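PDB 5U5G: 6-phosphogluconate dehydrogenase from Pseudomonas syringae, which probably acts as an NADP(H)-dependent reductase of (2-oxopropyl)phosphonic acid in fosfomycin biosynthesis. Local coordinates for residues A59-V64 and G147-L152; A16-L21 and M26-H31; E189-G194 and D219-Y224. One frame throughout, in Å; residues are numbered along the deposited sequence.

Contact 1. Residues A59-V64 and G147-L152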
ATOM      1  N   ALA A  59     -32.999  22.174  -6.919  1.00 26.10           N
ATOM      2  CA  ALA A  59     -31.859  21.549  -7.573  1.00 28.72           C
ATOM      3  C   ALA A  59     -32.305  20.359  -8.404  1.00 27.13           C
ATOM      4  O   ALA A  59     -33.087  19.521  -7.939  1.00 28.37           O
ATOM      5  CB  ALA A  59     -30.805  21.133  -6.539  1.00 24.98           C
ATOM      6  N   ARG A  60     -31.820  20.300  -9.643  1.00 29.79           N
ATOM      7  CA  ARG A  60     -32.108  19.200 -10.548  1.00 29.82           C
ATOM      8  C   ARG A  60     -31.015  18.137 -10.533  1.00 26.13           C
ATOM      9  O   ARG A  60     -31.217  17.058 -11.103  1.00 24.11           O
ATOM     10  CB  ARG A  60     -32.307  19.733 -11.979  1.00 30.29           C
ATOM     11  CG  ARG A  60     -33.263  20.940 -12.064  1.00 32.64           C
ATOM     12  CD  ARG A  60     -34.736  20.559 -12.308  1.00 29.03           C
ATOM     13  NE  ARG A  60     -35.274  19.575 -11.366  1.00 33.15           N
ATOM     14  CZ  ARG A  60     -35.698  19.856 -10.136  1.00 29.87           C
ATOM     15  NH1 ARG A  60     -35.655  21.107  -9.682  1.00 27.99           N
ATOM     16  NH2 ARG A  60     -36.178  18.881  -9.367  1.00 26.96           N
ATOM     17  N   VAL A  61     -29.863  18.433  -9.925  1.00 27.69           N
ATOM     18  CA  VAL A  61     -28.813  17.458  -9.646  1.00 26.82           C
ATOM     19  C   VAL A  61     -28.530  17.497  -8.152  1.00 25.65           C
ATOM     20  O   VAL A  61     -28.343  18.581  -7.584  1.00 23.81           O
ATOM     21  CB  VAL A  61     -27.519  17.735 -10.431  1.00 27.84           C
ATOM     22  CG1 VAL A  61     -26.487  16.642 -10.128  1.00 25.71           C
ATOM     23  CG2 VAL A  61     -27.789  17.809 -11.924  1.00 28.21           C
ATOM     24  N   LEU A  62     -28.522  16.320  -7.515  1.00 25.60           N
ATOM     25  CA  LEU A  62     -28.266  16.193  -6.082  1.00 26.95           C
ATOM     26  C   LEU A  62     -27.159  15.180  -5.830  1.00 27.17           C
ATOM     27  O   LEU A  62     -27.055  14.168  -6.538  1.00 27.45           O
ATOM     28  CB  LEU A  62     -29.507  15.735  -5.297  1.00 23.30           C
ATOM     29  CG  LEU A  62     -30.896  16.295  -5.576  1.00 29.24           C
ATOM     30  CD1 LEU A  62     -31.873  15.655  -4.636  1.00 31.70           C
ATOM     31  CD2 LEU A  62     -30.905  17.791  -5.390  1.00 32.72           C
ATOM     32  N   PHE A  63     -26.342  15.448  -4.816  1.00 22.08           N
ATOM     33  CA  PHE A  63     -25.393  14.474  -4.294  1.00 22.93           C
ATOM     34  C   PHE A  63     -25.916  13.899  -2.983  1.00 23.56           C
ATOM     35  O   PHE A  63     -26.583  14.590  -2.205  1.00 22.16           O
ATOM     36  CB  PHE A  63     -24.012  15.096  -4.052  1.00 20.75           C
ATOM     37  CG  PHE A  63     -23.319  15.577  -5.301  1.00 23.31           C
ATOM     38  CD1 PHE A  63     -22.522  14.714  -6.047  1.00 22.79           C
ATOM     39  CD2 PHE A  63     -23.435  16.903  -5.706  1.00 23.80           C
ATOM     40  CE1 PHE A  63     -21.871  15.153  -7.192  1.00 22.96           C
ATOM     41  CE2 PHE A  63     -22.797  17.353  -6.857  1.00 27.15           C
ATOM     42  CZ  PHE A  63     -22.010  16.472  -7.602  1.00 24.84           C
ATOM     43  N   VAL A  64     -25.600  12.629  -2.747  1.00 18.31           N
ATOM     44  CA  VAL A  64     -25.931  11.920  -1.515  1.00 18.55           C
ATOM     45  C   VAL A  64     -24.636  11.350  -0.952  1.00 24.58           C
ATOM     46  O   VAL A  64     -23.881  10.691  -1.679  1.00 21.35           O
ATOM     47  CB  VAL A  64     -26.953  10.789  -1.754  1.00 21.40           C
ATOM     48  CG1 VAL A  64     -27.239  10.018  -0.452  1.00 18.96           C
ATOM     49  CG2 VAL A  64     -28.234  11.334  -2.353  1.00 20.62           C
ATOM     50  N   GLY A 147     -22.266  11.795 -18.555  1.00 29.53           N
ATOM     51  CA  GLY A 147     -21.694  12.933 -19.254  1.00 30.68           C
ATOM     52  C   GLY A 147     -22.152  14.274 -18.712  1.00 31.66           C
ATOM     53  O   GLY A 147     -21.400  15.253 -18.746  1.00 30.41           O
ATOM     54  N   LEU A 148     -23.382  14.345 -18.197  1.00 32.32           N
ATOM     55  CA  LEU A 148     -23.888  15.622 -17.701  1.00 31.19           C
ATOM     56  C   LEU A 148     -23.249  15.994 -16.369  1.00 33.43           C
ATOM     57  O   LEU A 148     -22.955  17.169 -16.124  1.00 32.64           O
ATOM     58  CB  LEU A 148     -25.409  15.572 -17.566  1.00 32.65           C
ATOM     59  CG  LEU A 148     -26.155  15.410 -18.889  1.00 35.74           C
ATOM     60  CD1 LEU A 148     -27.643  15.223 -18.652  1.00 34.75           C
ATOM     61  CD2 LEU A 148     -25.894  16.619 -19.765  1.00 33.66           C
ATOM     62  N   ILE A 149     -23.026  15.013 -15.492  1.00 30.30           N
ATOM     63  CA  ILE A 149     -22.491  15.305 -14.165  1.00 30.40           C
ATOM     64  C   ILE A 149     -20.973  15.203 -14.121  1.00 31.37           C
ATOM     65  O   ILE A 149     -20.358  15.678 -13.153  1.00 30.13           O
ATOM     66  CB  ILE A 149     -23.126  14.390 -13.092  1.00 31.48           C
ATOM     67  CG1 ILE A 149     -22.966  12.918 -13.473  1.00 29.16           C
ATOM     68  CG2 ILE A 149     -24.606  14.729 -12.906  1.00 26.90           C
ATOM     69  CD1 ILE A 149     -21.757  12.249 -12.878  1.00 29.87           C
ATOM     70  N   ARG A 150     -20.356  14.613 -15.143  1.00 31.16           N
ATOM     71  CA  ARG A 150     -18.896  14.524 -15.221  1.00 32.08           C
ATOM     72  C   ARG A 150     -18.178  15.830 -14.896  1.00 28.34           C
ATOM     73  O   ARG A 150     -17.231  15.796 -14.092  1.00 25.75           O
ATOM     74  CB  ARG A 150     -18.522  13.995 -16.614  1.00 34.66           C
ATOM     75  CG  ARG A 150     -17.283  13.119 -16.643  1.00 37.06           C
ATOM     76  CD  ARG A 150     -16.037  13.933 -16.437  1.00 40.35           C
ATOM     77  NE  ARG A 150     -14.841  13.122 -16.318  1.00 45.92           N
ATOM     78  CZ  ARG A 150     -13.954  13.302 -15.341  1.00 44.40           C
ATOM     79  NH1 ARG A 150     -14.136  14.261 -14.431  1.00 43.62           N
ATOM     80  NH2 ARG A 150     -12.868  12.544 -15.264  1.00 43.57           N
ATOM     81  N   PRO A 151     -18.548  16.993 -15.451  1.00 31.27           N
ATOM     82  CA  PRO A 151     -17.839  18.226 -15.073  1.00 31.35           C
ATOM     83  C   PRO A 151     -18.021  18.616 -13.614  1.00 27.74           C
ATOM     84  O   PRO A 151     -17.178  19.341 -13.082  1.00 31.55           O
ATOM     85  CB  PRO A 151     -18.437  19.281 -16.013  1.00 30.34           C
ATOM     86  CG  PRO A 151     -18.995  18.510 -17.144  1.00 31.10           C
ATOM     87  CD  PRO A 151     -19.538  17.261 -16.510  1.00 30.61           C
ATOM     88  N   LEU A 152     -19.096  18.172 -12.957  1.00 26.64           N
ATOM     89  CA  LEU A 152     -19.253  18.414 -11.523  1.00 27.70           C
ATOM     90  C   LEU A 152     -18.257  17.591 -10.706  1.00 26.14           C
ATOM     91  O   LEU A 152     -17.681  18.094  -9.730  1.00 24.27           O
ATOM     92  CB  LEU A 152     -20.681  18.081 -11.093  1.00 23.41           C
ATOM     93  CG  LEU A 152     -21.793  19.137 -11.111  1.00 35.75           C
ATOM     94  CD1 LEU A 152     -21.503  20.271 -12.066  1.00 32.56           C
ATOM     95  CD2 LEU A 152     -23.106  18.471 -11.470  1.00 27.32           C
TER
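Next to Val61, which meets Ile149 and Leu152, Arg60 NE is gripped by two carboxylates. It forms salt bridges to Asp91 OD1 and to Glu88 OE2, just before strand 61-64 begins. The contact itself is apolar. Helix 143-156 lies over this strand of the Rossmann-type sheet, and the two short axes make an angle of 63°. Val61 holds CG1 anti to its backbone N (chi1 -178°), which sends that branch out to the helix. There it lies 3.9 Å from Ile149 CG2. The same CG1 is 4.1 Å from Leu152 CD2, so one methyl touches both helix residues. Phe63 reaches in from farther along the strand. The helix meets its ring at the edge: Leu152 CB comes in near the ring plane, 4.1 Å from Phe63 CZ. The helix is kinked here: Pro151 has no N-H, and Leu152 N turns to Ile149 O instead, in a weak hydrogen bond of 2.8 Å. With carbon meeting carbon throughout, the helix is held on the strand by shape and burial, not by directional bonds.

Contact 2. Residues A16-L21 and M26-H31; sequences AICRRL and MPVHVH
Leu21 and Met26 meet at the turn of a beta-alpha-beta unit, where helix 12-23 gives way to strand 28-31. This unit opens the Rossmann-type domain. The helix runs back over the sheet, nearly antiparallel to the strand at 163° between the short axes. The backbones come nearest at this turn. Met26 N donates to Leu21 O over 3.2 Å, and the donor is tilted 27° from the carbonyl plane. Ser24 OG also hydrogen-bonds to Leu21 O, so two groups hold this one oxygen near the end of the helix. Met26 CB sits close by, 3.4 Å from the same Leu21 O. The rest of the Met26 side chain runs across the leucine side chain. It is extended as far as SD, which lies 3.9 Å from Leu21 CD2, and it bends only at its last torsion (chi3 -59°). Leu21 also uses its CB, which is 3.9 Å from Val28 CG2. Phe156 of helix 143-156 packs on Leu21 as well.

The other side is looser. Pro27 points away from the helix and is exposed. Arg19 and Arg20 lie on the helix face turned from the strand and are partly exposed. Arg20 is still tied down there, with NE hydrogen-bonded to Val155 O and NH1 to Leu131 O. Between these extremes the sheet side of the helix is buried. Val28 and Val30 both direct their side chains at it, and Phe7 and Leu10 pack on Cys18 there. The thiol faces both valines and is nearer the second. Cys18 SG is 4.4 Å from Val28 CG1 but only 3.9 Å from Val30 CG1.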
ATOM      1  N   ALA A  16     -16.785  17.808   3.591  1.00 22.62           N
ATOM      2  CA  ALA A  16     -15.565  18.140   2.854  1.00 22.51           C
ATOM      3  C   ALA A  16     -15.843  18.320   1.363  1.00 20.75           C
ATOM      4  O   ALA A  16     -15.337  19.259   0.740  1.00 22.81           O
ATOM      5  CB  ALA A  16     -14.501  17.066   3.077  1.00 22.88           C
ATOM      6  N   ILE A  17     -16.643  17.434   0.769  1.00 20.09           N
ATOM      7  CA  ILE A  17     -17.001  17.608  -0.633  1.00 19.97           C
ATOM      8  C   ILE A  17     -17.798  18.899  -0.830  1.00 23.62           C
ATOM      9  O   ILE A  17     -17.574  19.639  -1.798  1.00 22.34           O
ATOM     10  CB  ILE A  17     -17.757  16.364  -1.149  1.00 20.34           C
ATOM     11  CG1 ILE A  17     -16.825  15.143  -1.071  1.00 24.06           C
ATOM     12  CG2 ILE A  17     -18.307  16.597  -2.563  1.00 16.23           C
ATOM     13  CD1 ILE A  17     -17.402  13.860  -1.614  1.00 19.10           C
ATOM     14  N   CYS A  18     -18.727  19.202   0.087  1.00 22.99           N
ATOM     15  CA  CYS A  18     -19.457  20.468   0.002  1.00 24.47           C
ATOM     16  C   CYS A  18     -18.522  21.670   0.045  1.00 24.71           C
ATOM     17  O   CYS A  18     -18.694  22.620  -0.730  1.00 25.59           O
ATOM     18  CB  CYS A  18     -20.483  20.580   1.127  1.00 27.08           C
ATOM     19  SG  CYS A  18     -22.001  19.734   0.773  1.00 29.91           S
ATOM     20  N   ARG A  19     -17.543  21.665   0.956  1.00 25.87           N
ATOM     21  CA  ARG A  19     -16.600  22.780   1.009  1.00 28.23           C
ATOM     22  C   ARG A  19     -15.882  22.956  -0.322  1.00 27.00           C
ATOM     23  O   ARG A  19     -15.694  24.084  -0.791  1.00 24.44           O
ATOM     24  CB  ARG A  19     -15.588  22.583   2.142  1.00 27.53           C
ATOM     25  CG  ARG A  19     -16.025  23.225   3.446  1.00 33.82           C
ATOM     26  CD  ARG A  19     -15.844  22.278   4.596  1.00 36.27           C
ATOM     27  NE  ARG A  19     -14.488  22.336   5.139  1.00 44.59           N
ATOM     28  CZ  ARG A  19     -13.950  21.364   5.874  1.00 48.57           C
ATOM     29  NH1 ARG A  19     -14.653  20.256   6.121  1.00 44.88           N
ATOM     30  NH2 ARG A  19     -12.709  21.477   6.338  1.00 40.82           N
ATOM     31  N   ARG A  20     -15.483  21.850  -0.952  1.00 26.48           N
ATOM     32  CA  ARG A  20     -14.825  21.942  -2.253  1.00 24.28           C
ATOM     33  C   ARG A  20     -15.757  22.526  -3.310  1.00 26.04           C
ATOM     34  O   ARG A  20     -15.342  23.363  -4.123  1.00 23.68           O
ATOM     35  CB  ARG A  20     -14.317  20.562  -2.668  1.00 26.61           C
ATOM     36  CG  ARG A  20     -13.459  20.557  -3.909  1.00 27.17           C
ATOM     37  CD  ARG A  20     -12.089  21.137  -3.630  1.00 29.95           C
ATOM     38  NE  ARG A  20     -11.322  21.276  -4.859  1.00 34.60           N
ATOM     39  CZ  ARG A  20     -10.047  21.655  -4.915  1.00 34.34           C
ATOM     40  NH1 ARG A  20      -9.379  21.938  -3.805  1.00 32.20           N
ATOM     41  NH2 ARG A  20      -9.444  21.750  -6.092  1.00 39.04           N
ATOM     42  N   LEU A  21     -17.025  22.105  -3.316  1.00 21.47           N
ATOM     43  CA  LEU A  21     -17.968  22.662  -4.284  1.00 23.13           C
ATOM     44  C   LEU A  21     -18.171  24.156  -4.048  1.00 27.83           C
ATOM     45  O   LEU A  21     -18.175  24.949  -4.998  1.00 23.72           O
ATOM     46  CB  LEU A  21     -19.307  21.924  -4.212  1.00 19.56           C
ATOM     47  CG  LEU A  21     -19.322  20.435  -4.555  1.00 21.64           C
ATOM     48  CD1 LEU A  21     -20.652  19.840  -4.131  1.00 21.13           C
ATOM     49  CD2 LEU A  21     -19.095  20.233  -6.064  1.00 24.91           C
ATOM     50  N   MET A  26     -19.754  27.061  -6.856  1.00 29.39           N
ATOM     51  CA  MET A  26     -21.026  26.411  -7.153  1.00 31.94           C
ATOM     52  C   MET A  26     -22.058  26.798  -6.101  1.00 32.46           C
ATOM     53  O   MET A  26     -21.753  26.754  -4.900  1.00 30.31           O
ATOM     54  CB  MET A  26     -20.834  24.900  -7.159  1.00 30.97           C
ATOM     55  CG  MET A  26     -21.888  24.133  -7.903  1.00 36.53           C
ATOM     56  SD  MET A  26     -21.161  22.582  -8.448  1.00 55.53           S
ATOM     57  CE  MET A  26     -19.827  23.234  -9.457  1.00 44.04           C
ATOM     58  N   PRO A  27     -23.271  27.191  -6.492  1.00 29.69           N
ATOM     59  CA  PRO A  27     -24.339  27.348  -5.494  1.00 29.78           C
ATOM     60  C   PRO A  27     -24.775  25.978  -5.000  1.00 27.16           C
ATOM     61  O   PRO A  27     -25.085  25.092  -5.798  1.00 28.51           O
ATOM     62  CB  PRO A  27     -25.457  28.056  -6.267  1.00 30.01           C
ATOM     63  CG  PRO A  27     -25.219  27.688  -7.696  1.00 31.81           C
ATOM     64  CD  PRO A  27     -23.749  27.422  -7.869  1.00 30.74           C
ATOM     65  N   VAL A  28     -24.768  25.793  -3.681  1.00 25.88           N
ATOM     66  CA  VAL A  28     -25.027  24.485  -3.083  1.00 23.02           C
ATOM     67  C   VAL A  28     -26.120  24.622  -2.033  1.00 22.98           C
ATOM     68  O   VAL A  28     -25.991  25.413  -1.093  1.00 20.55           O
ATOM     69  CB  VAL A  28     -23.766  23.868  -2.445  1.00 26.07           C
ATOM     70  CG1 VAL A  28     -24.055  22.434  -2.008  1.00 20.94           C
ATOM     71  CG2 VAL A  28     -22.564  23.919  -3.403  1.00 23.93           C
ATOM     72  N   HIS A  29     -27.178  23.834  -2.182  1.00 23.06           N
ATOM     73  CA  HIS A  29     -28.202  23.693  -1.156  1.00 21.17           C
ATOM     74  C   HIS A  29     -27.977  22.383  -0.410  1.00 21.53           C
ATOM     75  O   HIS A  29     -27.768  21.338  -1.032  1.00 22.49           O
ATOM     76  CB  HIS A  29     -29.593  23.747  -1.779  1.00 22.78           C
ATOM     77  CG  HIS A  29     -29.952  25.102  -2.306  1.00 25.24           C
ATOM     78  ND1 HIS A  29     -31.230  25.612  -2.249  1.00 27.27           N
ATOM     79  CD2 HIS A  29     -29.189  26.063  -2.880  1.00 26.44           C
ATOM     80  CE1 HIS A  29     -31.245  26.820  -2.780  1.00 26.18           C
ATOM     81  NE2 HIS A  29     -30.019  27.119  -3.170  1.00 28.99           N
ATOM     82  N   VAL A  30     -27.993  22.441   0.911  1.00 20.23           N
ATOM     83  CA  VAL A  30     -27.542  21.315   1.717  1.00 20.45           C
ATOM     84  C   VAL A  30     -28.648  20.900   2.670  1.00 22.00           C
ATOM     85  O   VAL A  30     -29.436  21.725   3.148  1.00 21.83           O
ATOM     86  CB  VAL A  30     -26.246  21.636   2.490  1.00 16.75           C
ATOM     87  CG1 VAL A  30     -25.110  21.897   1.506  1.00 20.79           C
ATOM     88  CG2 VAL A  30     -26.453  22.815   3.441  1.00 22.90           C
ATOM     89  N   HIS A  31     -28.703  19.594   2.924  1.00 23.52           N
ATOM     90  CA  HIS A  31     -29.611  18.991   3.884  1.00 21.81           C
ATOM     91  C   HIS A  31     -28.887  17.918   4.679  1.00 22.58           C
ATOM     92  O   HIS A  31     -28.101  17.141   4.126  1.00 20.58           O
ATOM     93  CB  HIS A  31     -30.823  18.354   3.216  1.00 20.52           C
ATOM     94  CG  HIS A  31     -31.713  17.641   4.180  1.00 26.39           C
ATOM     95  ND1 HIS A  31     -32.571  18.306   5.027  1.00 28.21           N
ATOM     96  CD2 HIS A  31     -31.844  16.324   4.471  1.00 24.66           C
ATOM     97  CE1 HIS A  31     -33.212  17.428   5.780  1.00 28.33           C
ATOM     98  NE2 HIS A  31     -32.788  16.219   5.463  1.00 26.92           N
TER

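Contact 3. Residues E189-G194 and D219-Y224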
ATOM      1  N   GLU A 189       0.446  -2.808  12.808  1.00 22.09           N
ATOM      2  CA  GLU A 189       1.250  -3.832  13.469  1.00 21.96           C
ATOM      3  C   GLU A 189       2.737  -3.583  13.264  1.00 21.11           C
ATOM      4  O   GLU A 189       3.535  -3.742  14.191  1.00 20.70           O
ATOM      5  CB  GLU A 189       0.862  -5.217  12.959  1.00 21.05           C
ATOM      6  CG  GLU A 189      -0.463  -5.694  13.517  1.00 24.00           C
ATOM      7  CD  GLU A 189      -0.760  -7.131  13.148  1.00 20.93           C
ATOM      8  OE1 GLU A 189       0.198  -7.875  12.844  1.00 23.49           O
ATOM      9  OE2 GLU A 189      -1.942  -7.520  13.172  1.00 20.81           O
ATOM     10  N   VAL A 190       3.126  -3.171  12.060  1.00 19.59           N
ATOM     11  CA  VAL A 190       4.540  -2.981  11.772  1.00 20.28           C
ATOM     12  C   VAL A 190       5.082  -1.757  12.507  1.00 22.16           C
ATOM     13  O   VAL A 190       6.166  -1.805  13.101  1.00 22.03           O
ATOM     14  CB  VAL A 190       4.732  -2.903  10.248  1.00 19.86           C
ATOM     15  CG1 VAL A 190       6.019  -2.211   9.884  1.00 21.79           C
ATOM     16  CG2 VAL A 190       4.697  -4.328   9.677  1.00 18.95           C
ATOM     17  N   ILE A 191       4.327  -0.656  12.508  1.00 19.68           N
ATOM     18  CA  ILE A 191       4.732   0.526  13.266  1.00 21.73           C
ATOM     19  C   ILE A 191       4.841   0.193  14.747  1.00 22.45           C
ATOM     20  O   ILE A 191       5.800   0.594  15.419  1.00 21.94           O
ATOM     21  CB  ILE A 191       3.750   1.689  13.024  1.00 19.22           C
ATOM     22  CG1 ILE A 191       3.806   2.138  11.562  1.00 17.83           C
ATOM     23  CG2 ILE A 191       4.069   2.845  13.965  1.00 21.28           C
ATOM     24  CD1 ILE A 191       2.657   3.021  11.156  1.00 20.66           C
ATOM     25  N   SER A 192       3.872  -0.563  15.273  1.00 22.41           N
ATOM     26  CA  SER A 192       3.869  -0.875  16.701  1.00 21.98           C
ATOM     27  C   SER A 192       5.088  -1.701  17.087  1.00 23.42           C
ATOM     28  O   SER A 192       5.749  -1.422  18.096  1.00 21.63           O
ATOM     29  CB  SER A 192       2.587  -1.614  17.081  1.00 21.18           C
ATOM     30  OG  SER A 192       1.469  -0.784  16.841  1.00 24.66           O
ATOM     31  N   GLN A 193       5.381  -2.739  16.302  1.00 18.28           N
ATOM     32  CA  GLN A 193       6.569  -3.548  16.548  1.00 22.44           C
ATOM     33  C   GLN A 193       7.826  -2.695  16.503  1.00 23.22           C
ATOM     34  O   GLN A 193       8.709  -2.836  17.358  1.00 26.92           O
ATOM     35  CB  GLN A 193       6.648  -4.684  15.522  1.00 21.70           C
ATOM     36  CG  GLN A 193       5.557  -5.709  15.720  1.00 24.74           C
ATOM     37  CD  GLN A 193       5.560  -6.795  14.665  1.00 31.42           C
ATOM     38  OE1 GLN A 193       6.492  -7.610  14.596  1.00 29.90           O
ATOM     39  NE2 GLN A 193       4.508  -6.826  13.842  1.00 25.15           N
ATOM     40  N   GLY A 194       7.913  -1.791  15.520  1.00 21.15           N
ATOM     41  CA  GLY A 194       9.071  -0.919  15.426  1.00 22.96           C
ATOM     42  C   GLY A 194       9.285  -0.094  16.682  1.00 27.28           C
ATOM     43  O   GLY A 194      10.413   0.033  17.166  1.00 23.60           O
ATOM     44  N   ASP A 219       0.536   5.462   4.873  1.00 20.13           N
ATOM     45  CA  ASP A 219       0.550   6.910   5.087  1.00 22.05           C
ATOM     46  C   ASP A 219      -0.460   7.318   6.154  1.00 23.47           C
ATOM     47  O   ASP A 219      -0.146   8.107   7.053  1.00 22.46           O
ATOM     48  CB  ASP A 219       0.261   7.650   3.779  1.00 17.86           C
ATOM     49  CG  ASP A 219       1.385   7.503   2.759  1.00 27.61           C
ATOM     50  OD1 ASP A 219       2.497   7.055   3.130  1.00 26.48           O
ATOM     51  OD2 ASP A 219       1.147   7.832   1.579  1.00 29.26           O
ATOM     52  N   VAL A 220      -1.683   6.780   6.073  1.00 19.90           N
ATOM     53  CA  VAL A 220      -2.698   7.093   7.076  1.00 23.09           C
ATOM     54  C   VAL A 220      -2.201   6.713   8.466  1.00 21.76           C
ATOM     55  O   VAL A 220      -2.292   7.499   9.413  1.00 22.09           O
ATOM     56  CB  VAL A 220      -4.025   6.387   6.742  1.00 23.67           C
ATOM     57  CG1 VAL A 220      -5.009   6.552   7.897  1.00 21.13           C
ATOM     58  CG2 VAL A 220      -4.609   6.950   5.455  1.00 19.60           C
ATOM     59  N   ALA A 221      -1.662   5.497   8.602  1.00 19.28           N
ATOM     60  CA  ALA A 221      -1.243   5.007   9.907  1.00 21.29           C
ATOM     61  C   ALA A 221      -0.070   5.817  10.451  1.00 23.60           C
ATOM     62  O   ALA A 221      -0.019   6.122  11.650  1.00 20.19           O
ATOM     63  CB  ALA A 221      -0.879   3.528   9.809  1.00 18.76           C
ATOM     64  N   LEU A 222       0.874   6.178   9.574  1.00 21.74           N
ATOM     65  CA  LEU A 222       2.002   7.018   9.976  1.00 24.39           C
ATOM     66  C   LEU A 222       1.547   8.421  10.351  1.00 23.90           C
ATOM     67  O   LEU A 222       2.017   8.985  11.344  1.00 20.97           O
ATOM     68  CB  LEU A 222       3.024   7.109   8.851  1.00 20.97           C
ATOM     69  CG  LEU A 222       3.826   5.855   8.531  1.00 22.61           C
ATOM     70  CD1 LEU A 222       4.457   6.059   7.161  1.00 21.49           C
ATOM     71  CD2 LEU A 222       4.870   5.652   9.594  1.00 17.13           C
ATOM     72  N   GLY A 223       0.667   9.016   9.543  1.00 23.25           N
ATOM     73  CA  GLY A 223       0.123  10.316   9.902  1.00 25.35           C
ATOM     74  C   GLY A 223      -0.545  10.296  11.263  1.00 26.69           C
ATOM     75  O   GLY A 223      -0.417  11.244  12.047  1.00 25.67           O
ATOM     76  N   TYR A 224      -1.250   9.200  11.567  1.00 24.78           N
ATOM     77  CA  TYR A 224      -1.901   9.045  12.865  1.00 20.52           C
ATOM     78  C   TYR A 224      -0.876   8.973  13.985  1.00 27.50           C
ATOM     79  O   TYR A 224      -1.046   9.601  15.042  1.00 23.60           O
ATOM     80  CB  TYR A 224      -2.774   7.789  12.871  1.00 22.76           C
ATOM     81  CG  TYR A 224      -3.681   7.644  14.092  1.00 20.72           C
ATOM     82  CD1 TYR A 224      -4.890   8.335  14.170  1.00 24.71           C
ATOM     83  CD2 TYR A 224      -3.350   6.787  15.138  1.00 20.17           C
ATOM     84  CE1 TYR A 224      -5.747   8.196  15.290  1.00 24.50           C
ATOM     85  CE2 TYR A 224      -4.193   6.628  16.245  1.00 24.69           C
ATOM     86  CZ  TYR A 224      -5.387   7.341  16.313  1.00 25.26           C
ATOM     87  OH  TYR A 224      -6.220   7.196  17.403  1.00 26.99           O
TER
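Ile191 meets Ala221 and Leu222 where two helices pack in the all-helical C-terminal part of the chain. Helix 168-196 supplies the isoleucine, and helix 216-226 supplies its two partners. The isoleucine does the reaching. Its CG1 is anti to the carbonyl carbon and beside the backbone N (chi1 -65°). Its second torsion is close to fully extended (chi2 166°), so CD1 is carried straight out toward the other helix. CG2 takes the place anti to the backbone N and is not the branch that touches. CD1 ends between two neighbours. It is 3.8 Å from Ala221 CB and also 3.8 Å from Leu222 CD2. The small alanine lets the methyl come up close to the helix backbone.

Leu222 approaches differently. Its CB bond does not aim at Ile191, but the end of the side chain swings nearer. CG is anti to the carbonyl carbon (chi1 -70°), and CD2 is the branch that meets the isoleucine. Ile191 CG1 also comes within 4.2 Å of Leu222 CD2, so the two chains lie across one another instead of meeting only at their ends. Phe283 and Leu201 also pack on Ile191.

Both helices also carry residues of the (2-oxopropyl)phosphonic acid pocket: Lys173, Asn177 and Glu180 on one, Tyr217 on the other. Another face of helix 168-196 meets the second subunit, where Glu189 OE1 and Gln193 NE2 both hydrogen-bond to Ser259 OG of that subunit. Gln193 folds its amide back along its own helix, and NE2 makes a weak hydrogen bond to Glu189 O at 3.3 Å, an oxygen that Gln193 N already holds at 3.0 Å.

In the fold
From the N terminus, contact 2 comes first and closes a short turn between helix 12-23 and strand 28-31. Contact 1 follows. It closes a much longer loop of 82 residues and brings helix 143-156 back onto strand 61-64. Contact 3 closes last, over 24 residues between two helices. The three lie in series, so none nests in or crosses another. Contacts 1 and 2 share one sheet and touch each other: Phe63 CE2 is 4.3 Å from Leu21 CD1. Together they tie helices 12-23 and 143-156 to the sheet of the Rossmann-type NADP-binding domain. Contact 3 belongs to the helical part, with its centre about 38 Å from that of contact 1.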